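Local coordinates for protein thiosulfate sulfurtransferase (Pseudomonas aeruginosa, PDB 1YT8) that probably transfers sulfur from thiosulfate to cyanide, as rhodaneses do, and is built from four rhodanese-like domains in a single chain, at residues 150-155 / 172-177; 165-170 / 179-184. All coordinates share one frame; numbering follows the deposited sequence.

Interaction 1 (150-155 / 172-177); sequences LDARRF and AELVLR
Leu-174 lays its isobutyl group alongside that of Leu-150, the two running in opposite directions. CD2 of Leu-174 meets Leu-150, 3.8 Å from its CD1 and 4.0 Å from its CB, while CD1 of Leu-174 lies a looser 4.3 Å from CB of Ala-152. One leucine thus spans the last part of strand 147-151 and the first residue of the loop beyond it. Its CG lies anti to the carbonyl carbon (chi1 -70°), which carries both methyls from the N-terminal part of helix 174-181 toward the sheet. This is helix-on-sheet packing inside a rhodanese-like alpha/beta domain, and Val-191 of the neighbouring strand 188-192 touches both Leu-174 and Ala-152. Where the strand ends, Asp-151 OD1 accepts the backbone N-H of Arg-153, 3.2 Å from N to OD1, in an Asx turn, and the Arg-153 guanidinium grips the same carboxylate side-on, NE to OD1 at 2.9 Å and NH2 to OD2 at 2.8 Å. On the helix side Arg-177 sends NE and NH2 to one oxygen, OE1 of Glu-173, from the same face of its carboxylate; the second oxygen, OE2, forms a salt bridge with Arg-334.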
ATOM      1  N   LEU A 150     -12.733 -18.672   0.196  1.00 11.88           N
ATOM      2  CA  LEU A 150     -11.337 -18.250   0.203  1.00 12.88           C
ATOM      3  C   LEU A 150     -11.230 -16.740   0.383  1.00 12.61           C
ATOM      4  O   LEU A 150     -11.812 -15.971  -0.384  1.00 13.21           O
ATOM      5  CB  LEU A 150     -10.666 -18.678  -1.102  1.00 11.77           C
ATOM      6  CG  LEU A 150     -10.958 -20.129  -1.514  1.00 15.51           C
ATOM      7  CD1 LEU A 150     -10.206 -20.449  -2.795  1.00 13.50           C
ATOM      8  CD2 LEU A 150     -10.551 -21.092  -0.406  1.00 12.95           C
ATOM      9  N   ASP A 151     -10.479 -16.333   1.403  1.00 12.25           N
ATOM     10  CA  ASP A 151     -10.281 -14.925   1.734  1.00 11.09           C
ATOM     11  C   ASP A 151      -9.026 -14.409   1.027  1.00  9.92           C
ATOM     12  O   ASP A 151      -7.911 -14.841   1.336  1.00 13.05           O
ATOM     13  CB  ASP A 151     -10.137 -14.790   3.248  1.00 12.03           C
ATOM     14  CG  ASP A 151     -10.345 -13.377   3.729  1.00 10.72           C
ATOM     15  OD1 ASP A 151      -9.712 -12.461   3.165  1.00 13.76           O
ATOM     16  OD2 ASP A 151     -11.138 -13.189   4.678  1.00 13.87           O
ATOM     17  N   ALA A 152      -9.214 -13.473   0.096  1.00 10.38           N
ATOM     18  CA  ALA A 152      -8.117 -12.928  -0.711  1.00 10.04           C
ATOM     19  C   ALA A 152      -7.270 -11.802  -0.120  1.00 10.27           C
ATOM     20  O   ALA A 152      -6.386 -11.274  -0.800  1.00 13.23           O
ATOM     21  CB  ALA A 152      -8.666 -12.484  -2.072  1.00 11.08           C
ATOM     22  N   ARG A 153      -7.526 -11.437   1.130  1.00 10.73           N
ATOM     23  CA  ARG A 153      -6.777 -10.363   1.778  1.00  9.70           C
ATOM     24  C   ARG A 153      -5.471 -10.865   2.391  1.00 10.40           C
ATOM     25  O   ARG A 153      -5.113 -12.034   2.249  1.00 10.54           O
ATOM     26  CB  ARG A 153      -7.631  -9.735   2.885  1.00  7.21           C
ATOM     27  CG  ARG A 153      -8.977  -9.190   2.415  1.00 10.85           C
ATOM     28  CD  ARG A 153      -9.815  -8.770   3.610  1.00 10.10           C
ATOM     29  NE  ARG A 153     -10.256  -9.924   4.395  1.00 10.05           N
ATOM     30  CZ  ARG A 153     -10.647  -9.853   5.665  1.00 11.14           C
ATOM     31  NH1 ARG A 153     -10.650  -8.684   6.299  1.00 11.69           N
ATOM     32  NH2 ARG A 153     -11.035 -10.948   6.303  1.00 12.14           N
ATOM     33  N   ARG A 154      -4.754  -9.970   3.066  1.00 11.87           N
ATOM     34  CA  ARG A 154      -3.513 -10.359   3.734  1.00 13.38           C
ATOM     35  C   ARG A 154      -3.915 -11.261   4.895  1.00 13.24           C
ATOM     36  O   ARG A 154      -5.022 -11.152   5.408  1.00 12.56           O
ATOM     37  CB  ARG A 154      -2.780  -9.142   4.308  1.00 14.19           C
ATOM     38  CG  ARG A 154      -2.241  -8.157   3.287  1.00 15.66           C
ATOM     39  CD  ARG A 154      -1.289  -7.178   3.978  1.00 19.79           C
ATOM     40  NE  ARG A 154      -1.902  -6.568   5.156  1.00 20.23           N
ATOM     41  CZ  ARG A 154      -2.628  -5.454   5.140  1.00 24.64           C
ATOM     42  NH1 ARG A 154      -2.836  -4.806   4.001  1.00 24.29           N
ATOM     43  NH2 ARG A 154      -3.160  -4.995   6.263  1.00 24.41           N
ATOM     44  N   PHE A 155      -3.011 -12.132   5.326  1.00 14.83           N
ATOM     45  CA  PHE A 155      -3.319 -13.035   6.430  1.00 13.96           C
ATOM     46  C   PHE A 155      -3.714 -12.286   7.708  1.00 12.95           C
ATOM     47  O   PHE A 155      -4.595 -12.737   8.442  1.00 13.77           O
ATOM     48  CB  PHE A 155      -2.126 -13.949   6.722  1.00 14.66           C
ATOM     49  CG  PHE A 155      -2.427 -15.028   7.726  1.00 15.91           C
ATOM     50  CD1 PHE A 155      -3.340 -16.038   7.428  1.00 16.99           C
ATOM     51  CD2 PHE A 155      -1.822 -15.018   8.979  1.00 16.66           C
ATOM     52  CE1 PHE A 155      -3.650 -17.021   8.364  1.00 18.26           C
ATOM     53  CE2 PHE A 155      -2.122 -15.994   9.923  1.00 18.34           C
ATOM     54  CZ  PHE A 155      -3.040 -17.000   9.616  1.00 17.70           C
ATOM     55  N   ALA A 172      -3.014 -13.312  -5.225  1.00 14.86           N
ATOM     56  CA  ALA A 172      -2.189 -13.960  -6.241  1.00 14.76           C
ATOM     57  C   ALA A 172      -2.062 -15.471  -6.077  1.00 12.85           C
ATOM     58  O   ALA A 172      -1.716 -16.168  -7.027  1.00 14.98           O
ATOM     59  CB  ALA A 172      -0.806 -13.322  -6.275  1.00 13.95           C
ATOM     60  N   GLU A 173      -2.351 -15.974  -4.882  1.00 14.98           N
ATOM     61  CA  GLU A 173      -2.255 -17.404  -4.602  1.00 13.77           C
ATOM     62  C   GLU A 173      -3.468 -18.205  -5.091  1.00 13.74           C
ATOM     63  O   GLU A 173      -3.397 -19.423  -5.223  1.00 12.72           O
ATOM     64  CB  GLU A 173      -2.103 -17.639  -3.092  1.00 15.52           C
ATOM     65  CG  GLU A 173      -0.936 -16.923  -2.410  1.00 17.35           C
ATOM     66  CD  GLU A 173       0.429 -17.444  -2.839  1.00 17.21           C
ATOM     67  OE1 GLU A 173       0.529 -18.633  -3.212  1.00 16.83           O
ATOM     68  OE2 GLU A 173       1.408 -16.668  -2.782  1.00 16.63           O
ATOM     69  N   LEU A 174      -4.578 -17.526  -5.362  1.00 13.44           N
ATOM     70  CA  LEU A 174      -5.803 -18.205  -5.785  1.00 13.05           C
ATOM     71  C   LEU A 174      -5.679 -19.224  -6.917  1.00 12.85           C
ATOM     72  O   LEU A 174      -6.028 -20.393  -6.739  1.00 14.72           O
ATOM     73  CB  LEU A 174      -6.879 -17.165  -6.124  1.00 13.77           C
ATOM     74  CG  LEU A 174      -7.425 -16.418  -4.895  1.00 10.86           C
ATOM     75  CD1 LEU A 174      -8.244 -15.225  -5.345  1.00 13.37           C
ATOM     76  CD2 LEU A 174      -8.279 -17.364  -4.049  1.00  9.31           C
ATOM     77  N   VAL A 175      -5.187 -18.802  -8.075  1.00 12.08           N
ATOM     78  CA  VAL A 175      -5.054 -19.720  -9.201  1.00 12.30           C
ATOM     79  C   VAL A 175      -4.052 -20.836  -8.906  1.00 12.49           C
ATOM     80  O   VAL A 175      -4.206 -21.965  -9.377  1.00 15.99           O
ATOM     81  CB  VAL A 175      -4.634 -18.954 -10.476  1.00 12.48           C
ATOM     82  CG1 VAL A 175      -4.413 -19.919 -11.634  1.00 14.46           C
ATOM     83  CG2 VAL A 175      -5.721 -17.948 -10.838  1.00 12.53           C
ATOM     84  N   LEU A 176      -3.040 -20.527  -8.104  1.00 12.49           N
ATOM     85  CA  LEU A 176      -2.015 -21.508  -7.757  1.00 13.71           C
ATOM     86  C   LEU A 176      -2.454 -22.574  -6.747  1.00 15.47           C
ATOM     87  O   LEU A 176      -2.067 -23.736  -6.865  1.00 17.41           O
ATOM     88  CB  LEU A 176      -0.775 -20.798  -7.203  1.00 14.38           C
ATOM     89  CG  LEU A 176       0.415 -21.663  -6.756  1.00 15.49           C
ATOM     90  CD1 LEU A 176       1.057 -22.335  -7.963  1.00 12.78           C
ATOM     91  CD2 LEU A 176       1.445 -20.792  -6.046  1.00 13.65           C
ATOM     92  N   ARG A 177      -3.262 -22.184  -5.763  1.00 14.97           N
ATOM     93  CA  ARG A 177      -3.677 -23.114  -4.711  1.00 16.23           C
ATOM     94  C   ARG A 177      -5.061 -23.750  -4.811  1.00 15.62           C
ATOM     95  O   ARG A 177      -5.321 -24.745  -4.136  1.00 15.78           O
ATOM     96  CB  ARG A 177      -3.604 -22.408  -3.355  1.00 17.25           C
ATOM     97  CG  ARG A 177      -2.397 -21.504  -3.170  1.00 18.97           C
ATOM     98  CD  ARG A 177      -1.141 -22.276  -2.841  1.00 17.86           C
ATOM     99  NE  ARG A 177       0.010 -21.379  -2.769  1.00 17.67           N
ATOM    100  CZ  ARG A 177       1.240 -21.761  -2.440  1.00 19.48           C
ATOM    101  NH1 ARG A 177       1.485 -23.030  -2.144  1.00 18.40           N
ATOM    102  NH2 ARG A 177       2.228 -20.874  -2.425  1.00 16.46           N
TER

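Interaction 2 (165-170 / 179-184)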
ATOM      1  N   GLY A 165     -15.646 -20.530   8.485  1.00 14.01           N
ATOM      2  CA  GLY A 165     -15.034 -21.585   7.697  1.00 13.40           C
ATOM      3  C   GLY A 165     -14.073 -21.098   6.628  1.00 11.74           C
ATOM      4  O   GLY A 165     -13.460 -21.901   5.936  1.00 13.18           O
ATOM      5  N   GLY A 166     -13.938 -19.782   6.498  1.00 13.36           N
ATOM      6  CA  GLY A 166     -13.052 -19.218   5.492  1.00 12.64           C
ATOM      7  C   GLY A 166     -11.605 -19.660   5.605  1.00 13.30           C
ATOM      8  O   GLY A 166     -11.102 -19.932   6.699  1.00 13.87           O
ATOM      9  N   ILE A 167     -10.934 -19.719   4.458  1.00 14.56           N
ATOM     10  CA  ILE A 167      -9.533 -20.129   4.370  1.00 14.03           C
ATOM     11  C   ILE A 167      -8.729 -18.993   3.749  1.00 12.81           C
ATOM     12  O   ILE A 167      -9.107 -18.462   2.711  1.00 13.89           O
ATOM     13  CB  ILE A 167      -9.389 -21.378   3.471  1.00 14.37           C
ATOM     14  CG1 ILE A 167     -10.255 -22.511   4.026  1.00 13.72           C
ATOM     15  CG2 ILE A 167      -7.913 -21.792   3.375  1.00 14.84           C
ATOM     16  CD1 ILE A 167     -10.476 -23.660   3.059  1.00 16.41           C
ATOM     17  N   SER A 168      -7.621 -18.620   4.380  1.00 13.10           N
ATOM     18  CA  SER A 168      -6.791 -17.543   3.860  1.00 12.50           C
ATOM     19  C   SER A 168      -6.031 -17.943   2.596  1.00 13.00           C
ATOM     20  O   SER A 168      -5.221 -18.873   2.610  1.00 13.48           O
ATOM     21  CB  SER A 168      -5.796 -17.083   4.926  1.00 11.71           C
ATOM     22  OG  SER A 168      -4.879 -16.146   4.387  1.00 15.74           O
ATOM     23  N   VAL A 169      -6.310 -17.244   1.500  1.00 11.75           N
ATOM     24  CA  VAL A 169      -5.641 -17.491   0.227  1.00 11.01           C
ATOM     25  C   VAL A 169      -5.478 -16.139  -0.468  1.00 12.77           C
ATOM     26  O   VAL A 169      -6.285 -15.771  -1.331  1.00 14.43           O
ATOM     27  CB  VAL A 169      -6.458 -18.435  -0.694  1.00 11.87           C
ATOM     28  CG1 VAL A 169      -5.623 -18.815  -1.918  1.00 11.89           C
ATOM     29  CG2 VAL A 169      -6.885 -19.683   0.064  1.00 12.57           C
ATOM     30  N   PRO A 170      -4.437 -15.377  -0.092  1.00 12.91           N
ATOM     31  CA  PRO A 170      -4.163 -14.060  -0.674  1.00 15.59           C
ATOM     32  C   PRO A 170      -4.301 -14.048  -2.195  1.00 15.23           C
ATOM     33  O   PRO A 170      -3.903 -14.994  -2.875  1.00 18.09           O
ATOM     34  CB  PRO A 170      -2.742 -13.768  -0.205  1.00 14.65           C
ATOM     35  CG  PRO A 170      -2.715 -14.411   1.147  1.00 16.02           C
ATOM     36  CD  PRO A 170      -3.383 -15.746   0.869  1.00 14.65           C
ATOM     37  N   ALA A 179      -6.691 -25.782  -6.840  1.00 18.71           N
ATOM     38  CA  ALA A 179      -6.855 -27.201  -7.152  1.00 20.90           C
ATOM     39  C   ALA A 179      -6.672 -28.100  -5.924  1.00 21.46           C
ATOM     40  O   ALA A 179      -7.243 -29.188  -5.857  1.00 22.74           O
ATOM     41  CB  ALA A 179      -5.881 -27.611  -8.252  1.00 19.99           C
ATOM     42  N   GLU A 180      -5.882 -27.640  -4.958  1.00 20.49           N
ATOM     43  CA  GLU A 180      -5.622 -28.403  -3.736  1.00 20.04           C
ATOM     44  C   GLU A 180      -6.698 -28.145  -2.678  1.00 18.03           C
ATOM     45  O   GLU A 180      -6.919 -28.970  -1.794  1.00 16.22           O
ATOM     46  CB  GLU A 180      -4.254 -28.024  -3.154  1.00 22.84           C
ATOM     47  CG  GLU A 180      -3.069 -28.175  -4.105  1.00 28.52           C
ATOM     48  CD  GLU A 180      -2.328 -29.496  -3.954  1.00 31.31           C
ATOM     49  OE1 GLU A 180      -2.098 -29.932  -2.805  1.00 31.78           O
ATOM     50  OE2 GLU A 180      -1.952 -30.090  -4.988  1.00 34.35           O
ATOM     51  N   LEU A 181      -7.357 -26.995  -2.760  1.00 16.73           N
ATOM     52  CA  LEU A 181      -8.396 -26.652  -1.792  1.00 16.47           C
ATOM     53  C   LEU A 181      -9.792 -27.047  -2.272  1.00 15.33           C
ATOM     54  O   LEU A 181     -10.704 -27.233  -1.465  1.00 16.23           O
ATOM     55  CB  LEU A 181      -8.351 -25.150  -1.486  1.00 16.62           C
ATOM     56  CG  LEU A 181      -7.062 -24.657  -0.817  1.00 15.96           C
ATOM     57  CD1 LEU A 181      -7.102 -23.144  -0.683  1.00 18.90           C
ATOM     58  CD2 LEU A 181      -6.903 -25.305   0.550  1.00 18.90           C
ATOM     59  N   ALA A 182      -9.948 -27.180  -3.587  1.00 15.92           N
ATOM     60  CA  ALA A 182     -11.226 -27.557  -4.183  1.00 15.26           C
ATOM     61  C   ALA A 182     -10.985 -28.514  -5.352  1.00 15.43           C
ATOM     62  O   ALA A 182     -11.312 -28.208  -6.503  1.00 14.30           O
ATOM     63  CB  ALA A 182     -11.962 -26.311  -4.664  1.00 15.65           C
ATOM     64  N   PRO A 183     -10.417 -29.699  -5.066  1.00 16.12           N
ATOM     65  CA  PRO A 183     -10.124 -30.707  -6.092  1.00 16.75           C
ATOM     66  C   PRO A 183     -11.330 -31.242  -6.862  1.00 16.17           C
ATOM     67  O   PRO A 183     -11.215 -31.588  -8.038  1.00 17.01           O
ATOM     68  CB  PRO A 183      -9.396 -31.799  -5.304  1.00 15.26           C
ATOM     69  CG  PRO A 183      -9.998 -31.688  -3.930  1.00 16.27           C
ATOM     70  CD  PRO A 183     -10.038 -30.185  -3.725  1.00 15.79           C
ATOM     71  N   ASP A 184     -12.480 -31.309  -6.201  1.00 16.45           N
ATOM     72  CA  ASP A 184     -13.696 -31.798  -6.842  1.00 17.42           C
ATOM     73  C   ASP A 184     -14.284 -30.662  -7.684  1.00 17.21           C
ATOM     74  O   ASP A 184     -14.581 -29.586  -7.167  1.00 17.91           O
ATOM     75  CB  ASP A 184     -14.707 -32.231  -5.777  1.00 17.07           C
ATOM     76  CG  ASP A 184     -15.823 -33.092  -6.341  1.00 20.50           C
ATOM     77  OD1 ASP A 184     -16.343 -32.769  -7.428  1.00 19.67           O
ATOM     78  OD2 ASP A 184     -16.188 -34.091  -5.685  1.00 18.71           O
TER
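With CG anti to the carbonyl carbon (chi1 -64°), Leu-181 extends from helix 174-181 toward strand 167-168, and Val-169, whose CG2 is likewise anti to its own carbonyl carbon, holds that methyl out to meet it. The two side chains come tip to tip. The strand is an outermost one of the five-stranded parallel sheet in this rhodanese-like domain, order 1-5-4-2-3, and the helix follows it in the chain, so the contact joins the sheet margin to the last turn of the next helix. Side chains alternate along 167-169: Ile-167 and Val-169, the latter just past the strand, point toward the helix, whereas Ser-168 between them points away and packs on Phe-155 and Tyr-158 of helix 155-160. Leu-150, on the adjacent strand 147-151, touches Ile-167, Val-169 and Leu-181 alike and joins the same apolar cluster. No hydrogen bond links the two segments; the contact is apolar side-chain packing, and Leu-181, where the helix ends, remains partly exposed. Ile-167 and Val-169 meet the same methyl of Leu-181: its CD1 is 4.4 Å from CG2 of Ile-167 and a close 3.5 Å from CG2 of Val-169.

How the interactions relate
From the N terminus, the chain leaves strand 147-151, passes through helix 155-160 and enters the short edge strand 167-168, then turns into helix 174-181. Interaction 1 closes the loop from 150-155 to 172-177; interaction 2 starts inside that loop, at 165-170, and ends beyond it, at 179-184, so the two cross rather than nest. They use opposite ends of one helix, the first near its N-terminal end and the second at its C-terminal end, over two neighbouring parallel strands. Those strands are joined by probable hydrogen bonds from Asp-151 N to Ile-167 O and from Val-169 N to Asp-151 O, both 2.9 Å.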